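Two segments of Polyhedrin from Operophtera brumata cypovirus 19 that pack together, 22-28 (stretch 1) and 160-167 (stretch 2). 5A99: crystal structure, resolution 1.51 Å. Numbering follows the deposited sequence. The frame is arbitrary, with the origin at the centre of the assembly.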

ATOM      1  N   ILE A  22     -15.813  18.045 -21.858  1.00 13.31           N
ATOM      2  CA  ILE A  22     -15.832  16.714 -21.255  1.00 13.04           C
ATOM      3  C   ILE A  22     -14.995  15.722 -22.068  1.00 10.73           C
ATOM      4  O   ILE A  22     -14.210  14.952 -21.507  1.00 14.12           O
ATOM      5  CB  ILE A  22     -17.282  16.194 -21.090  1.00 15.43           C
ATOM      6  CG1 ILE A  22     -18.030  17.020 -20.033  1.00 15.92           C
ATOM      7  CG2 ILE A  22     -17.299  14.718 -20.705  1.00 16.80           C
ATOM      8  CD1 ILE A  22     -17.465  16.929 -18.606  1.00 15.75           C
ATOM      9  N   LEU A  23     -15.159  15.747 -23.387  1.00 13.31           N
ATOM     10  CA  LEU A  23     -14.363  14.910 -24.283  1.00 14.46           C
ATOM     11  C   LEU A  23     -12.872  15.176 -24.121  1.00 18.78           C
ATOM     12  O   LEU A  23     -12.055  14.261 -24.237  1.00 16.32           O
ATOM     13  CB  LEU A  23     -14.750  15.176 -25.738  1.00 18.26           C
ATOM     14  CG  LEU A  23     -15.710  14.190 -26.409  1.00 25.82           C
ATOM     15  CD1 LEU A  23     -16.859  13.806 -25.507  1.00 28.49           C
ATOM     16  CD2 LEU A  23     -16.243  14.797 -27.686  1.00 24.39           C
ATOM     17  N   ASP A  24     -12.524  16.433 -23.865  1.00 12.42           N
ATOM     18  CA  ASP A  24     -11.123  16.814 -23.781  1.00 13.32           C
ATOM     19  C   ASP A  24     -10.578  16.877 -22.363  1.00 10.24           C
ATOM     20  O   ASP A  24      -9.379  17.104 -22.187  1.00  9.91           O
ATOM     21  CB  ASP A  24     -10.878  18.166 -24.442  1.00 13.59           C
ATOM     22  CG  ASP A  24     -10.927  18.099 -25.942  1.00 17.81           C
ATOM     23  OD1 ASP A  24     -11.019  16.977 -26.502  1.00 15.92           O
ATOM     24  OD2 ASP A  24     -10.878  19.187 -26.559  1.00 22.79           O
ATOM     25  N   ARG A  25     -11.433  16.687 -21.353  1.00  8.61           N
ATOM     26  CA  ARG A  25     -10.982  16.781 -19.956  1.00  9.35           C
ATOM     27  C   ARG A  25      -9.841  15.818 -19.671  1.00  9.19           C
ATOM     28  O   ARG A  25      -8.951  16.118 -18.882  1.00  9.95           O
ATOM     29  CB  ARG A  25     -12.110  16.486 -18.975  1.00 12.04           C
ATOM     30  CG  ARG A  25     -11.710  16.527 -17.485  1.00  9.65           C
ATOM     31  CD  ARG A  25     -12.876  17.018 -16.618  1.00  6.22           C
ATOM     32  NE  ARG A  25     -13.232  18.414 -16.925  1.00 11.95           N
ATOM     33  CZ  ARG A  25     -14.192  19.112 -16.324  1.00 14.16           C
ATOM     34  NH1 ARG A  25     -14.918  18.570 -15.353  1.00 13.37           N
ATOM     35  NH2 ARG A  25     -14.426  20.369 -16.692  1.00 13.16           N
ATOM     36  N   GLN A  26      -9.887  14.661 -20.324  1.00 11.11           N
ATOM     37  CA  GLN A  26      -8.884  13.615 -20.121  1.00 12.72           C
ATOM     38  C   GLN A  26      -7.463  14.109 -20.344  1.00  9.39           C
ATOM     39  O   GLN A  26      -6.514  13.509 -19.833  1.00 10.71           O
ATOM     40  CB  GLN A  26      -9.137  12.449 -21.078  1.00  8.66           C
ATOM     41  CG  GLN A  26      -9.003  12.833 -22.561  1.00 13.12           C
ATOM     42  CD  GLN A  26      -8.992  11.629 -23.502  1.00 11.81           C
ATOM     43  OE1 GLN A  26      -9.193  10.491 -23.083  1.00 12.70           O
ATOM     44  NE2 GLN A  26      -8.754  11.885 -24.780  1.00 18.30           N
ATOM     45  N   TYR A  27      -7.308  15.160 -21.155  1.00 12.05           N
ATOM     46  CA  TYR A  27      -5.987  15.733 -21.421  1.00 11.04           C
ATOM     47  C   TYR A  27      -5.491  16.598 -20.272  1.00  9.82           C
ATOM     48  O   TYR A  27      -4.302  16.856 -20.161  1.00  9.94           O
ATOM     49  CB  TYR A  27      -5.993  16.568 -22.695  1.00 15.35           C
ATOM     50  CG  TYR A  27      -6.215  15.770 -23.957  1.00 17.74           C
ATOM     51  CD1 TYR A  27      -5.232  14.910 -24.444  1.00 14.53           C
ATOM     52  CD2 TYR A  27      -7.403  15.881 -24.667  1.00 16.87           C
ATOM     53  CE1 TYR A  27      -5.437  14.176 -25.611  1.00 20.31           C
ATOM     54  CE2 TYR A  27      -7.618  15.153 -25.834  1.00 17.39           C
ATOM     55  CZ  TYR A  27      -6.631  14.301 -26.300  1.00 23.14           C
ATOM     56  OH  TYR A  27      -6.833  13.579 -27.455  1.00 23.42           O
ATOM     57  N   SER A  28      -6.401  17.062 -19.429  1.00 11.95           N
ATOM     58  CA  SER A  28      -6.002  17.823 -18.249  1.00 14.86           C
ATOM     59  C   SER A  28      -5.294  16.946 -17.231  1.00 13.73           C
ATOM     60  O   SER A  28      -5.747  15.838 -16.940  1.00 12.63           O
ATOM     61  CB  SER A  28      -7.202  18.478 -17.571  1.00 12.68           C
ATOM     62  OG  SER A  28      -6.788  19.099 -16.362  1.00 13.31           O
ATOM     63  N   ARG A 160     -14.396   3.091 -28.262  1.00 11.74           N
ATOM     64  CA  ARG A 160     -14.585   4.448 -28.752  1.00 16.48           C
ATOM     65  C   ARG A 160     -15.777   5.138 -28.091  1.00 11.23           C
ATOM     66  O   ARG A 160     -16.766   4.498 -27.710  1.00 14.88           O
ATOM     67  CB  ARG A 160     -14.721   4.458 -30.283  1.00 15.70           C
ATOM     68  CG  ARG A 160     -13.465   3.979 -31.026  1.00 21.26           C
ATOM     69  CD  ARG A 160     -13.626   3.988 -32.551  1.00 20.80           C
ATOM     70  NE  ARG A 160     -12.989   5.156 -33.155  1.00 40.69           N
ATOM     71  CZ  ARG A 160     -11.874   5.128 -33.881  1.00 29.87           C
ATOM     72  NH1 ARG A 160     -11.251   3.982 -34.130  1.00 37.64           N
ATOM     73  NH2 ARG A 160     -11.387   6.261 -34.374  1.00 29.55           N
ATOM     74  N   TYR A 161     -15.653   6.452 -27.956  1.00 18.41           N
ATOM     75  CA  TYR A 161     -16.691   7.295 -27.391  1.00 14.43           C
ATOM     76  C   TYR A 161     -16.740   8.544 -28.251  1.00 13.44           C
ATOM     77  O   TYR A 161     -15.743   9.265 -28.376  1.00 12.79           O
ATOM     78  CB  TYR A 161     -16.333   7.621 -25.944  1.00 13.88           C
ATOM     79  CG  TYR A 161     -17.266   8.545 -25.202  1.00 10.11           C
ATOM     80  CD1 TYR A 161     -18.560   8.160 -24.884  1.00 17.30           C
ATOM     81  CD2 TYR A 161     -16.830   9.787 -24.762  1.00 13.57           C
ATOM     82  CE1 TYR A 161     -19.404   9.000 -24.175  1.00 15.14           C
ATOM     83  CE2 TYR A 161     -17.668  10.635 -24.054  1.00 14.94           C
ATOM     84  CZ  TYR A 161     -18.950  10.237 -23.760  1.00 19.96           C
ATOM     85  OH  TYR A 161     -19.776  11.088 -23.050  1.00 16.17           O
ATOM     86  N   PHE A 162     -17.902   8.785 -28.849  1.00 17.32           N
ATOM     87  CA  PHE A 162     -18.041   9.800 -29.884  1.00 15.27           C
ATOM     88  C   PHE A 162     -16.873   9.688 -30.865  1.00 18.74           C
ATOM     89  O   PHE A 162     -16.227  10.682 -31.200  1.00 17.91           O
ATOM     90  CB  PHE A 162     -18.130  11.208 -29.279  1.00 12.19           C
ATOM     91  CG  PHE A 162     -19.395  11.449 -28.496  1.00 12.45           C
ATOM     92  CD1 PHE A 162     -20.585  11.717 -29.156  1.00 11.55           C
ATOM     93  CD2 PHE A 162     -19.392  11.404 -27.107  1.00  9.97           C
ATOM     94  CE1 PHE A 162     -21.751  11.934 -28.455  1.00 12.46           C
ATOM     95  CE2 PHE A 162     -20.555  11.618 -26.393  1.00 15.87           C
ATOM     96  CZ  PHE A 162     -21.739  11.888 -27.064  1.00 11.11           C
ATOM     97  N   ASP A 163     -16.607   8.457 -31.296  1.00 16.36           N
ATOM     98  CA  ASP A 163     -15.604   8.162 -32.320  1.00 16.26           C
ATOM     99  C   ASP A 163     -14.150   8.328 -31.887  1.00 17.50           C
ATOM    100  O   ASP A 163     -13.253   8.154 -32.703  1.00 23.01           O
ATOM    101  CB  ASP A 163     -15.851   9.013 -33.562  1.00 20.25           C
ATOM    102  CG  ASP A 163     -17.239   8.821 -34.120  1.00 21.13           C
ATOM    103  OD1 ASP A 163     -17.546   7.688 -34.550  1.00 23.86           O
ATOM    104  OD2 ASP A 163     -18.021   9.797 -34.113  1.00 24.51           O
ATOM    105  N   ARG A 164     -13.917   8.663 -30.623  1.00 16.66           N
ATOM    106  CA  ARG A 164     -12.559   8.795 -30.097  1.00 14.09           C
ATOM    107  C   ARG A 164     -12.149   7.568 -29.301  1.00 13.16           C
ATOM    108  O   ARG A 164     -12.895   7.085 -28.454  1.00 15.20           O
ATOM    109  CB  ARG A 164     -12.459  10.032 -29.200  1.00 22.84           C
ATOM    110  CG  ARG A 164     -12.736  11.338 -29.929  1.00 20.66           C
ATOM    111  CD  ARG A 164     -13.403  12.339 -28.991  1.00 35.26           C
ATOM    112  NE  ARG A 164     -13.255  13.735 -29.419  1.00 53.18           N
ATOM    113  CZ  ARG A 164     -12.132  14.445 -29.298  1.00 57.41           C
ATOM    114  NH1 ARG A 164     -11.041  13.885 -28.785  1.00 49.38           N
ATOM    115  NH2 ARG A 164     -12.093  15.716 -29.695  1.00 45.70           N
ATOM    116  N   GLU A 165     -10.952   7.068 -29.569  1.00 15.58           N
ATOM    117  CA  GLU A 165     -10.392   6.001 -28.760  1.00 16.54           C
ATOM    118  C   GLU A 165     -10.126   6.592 -27.383  1.00 13.82           C
ATOM    119  O   GLU A 165      -9.306   7.494 -27.236  1.00 16.36           O
ATOM    120  CB  GLU A 165      -9.104   5.447 -29.391  1.00 20.82           C
ATOM    121  CG  GLU A 165      -9.340   4.704 -30.713  1.00 21.80           C
ATOM    122  CD  GLU A 165      -8.063   4.179 -31.346  1.00 27.51           C
ATOM    123  OE1 GLU A 165      -6.974   4.646 -30.952  1.00 24.64           O
ATOM    124  OE2 GLU A 165      -8.154   3.305 -32.243  1.00 21.03           O
ATOM    125  N   MET A 166     -10.834   6.110 -26.371  1.00 13.39           N
ATOM    126  CA  MET A 166     -10.649   6.649 -25.034  1.00 10.50           C
ATOM    127  C   MET A 166     -10.431   5.585 -23.956  1.00  9.26           C
ATOM    128  O   MET A 166     -10.138   5.907 -22.795  1.00  8.17           O
ATOM    129  CB  MET A 166     -11.812   7.580 -24.691  1.00 17.04           C
ATOM    130  CG  MET A 166     -11.946   8.738 -25.693  1.00 17.51           C
ATOM    131  SD  MET A 166     -12.816  10.198 -25.091  1.00 29.27           S
ATOM    132  CE  MET A 166     -13.822   9.458 -23.841  1.00 22.40           C
ATOM    133  N   ALA A 167     -10.539   4.320 -24.342  1.00 11.10           N
ATOM    134  CA  ALA A 167     -10.208   3.230 -23.436  1.00  9.10           C
ATOM    135  C   ALA A 167      -9.678   2.047 -24.233  1.00  9.77           C
ATOM    136  O   ALA A 167      -9.968   1.910 -25.420  1.00 12.29           O
ATOM    137  CB  ALA A 167     -11.414   2.839 -22.630  1.00  9.41           C
TER
HETATM  138  O   HOH W   1      -8.381  10.003 -27.287  1.00 21.71           O

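This is a small, mainly apolar contact in which a helical segment and an adjoining turn rest against a β-hairpin, with one salt bridge and one bridging water but no direct hydrogen bond between the stretches. The two stretches together bury 342 Å², and the backbones stay well apart: the nearest CA pairs are L23 CA with F162 CA at 8.4 Å and Q26 CA with M166 CA at 8.7 Å, so the contact is made mostly by side chains.

Each backbone is braced internally. In stretch 1 a type I turn from R25 to S28 is closed by S28 N to R25 O at 2.8 Å. In stretch 2 a type I' turn from Y161 to R164 joins two strands, with Y161 N to R164 O at 2.9 Å and R164 N to Y161 O at 3.0 Å. R160 adds a side-chain clamp on the turn, R160 NE donating to D163 O at 3.0 Å.

L23 is the centre of the packing and has the largest covered area, 97 Å². L23 CD1 lies 3.6 Å from Y161 CE2 and 3.8 Å from F162 CD2, van der Waals distances that bring one methyl against two aromatic rings on the same side of it, oblique to both. L23 CD2 lies 3.6 Å from R164 NE, oblique to the guanidinium.

That guanidinium also meets D24, with D24 OD1 3.6 Å from R164 NH2. Because the oxygen sits well out of the guanidinium plane, no N-H points at it, and the attraction is between charges alone.

Farther along, M166 SD approaches both L23 O and Q26 OE1 at 4.2 Å, contacts without hydrogen bonding. The polar link here is indirect: Q26 NE2 donates to water 1 at 3.2 Å, and the same water donates to E165 O at 2.7 Å, connecting a side-chain amide to a strand carbonyl.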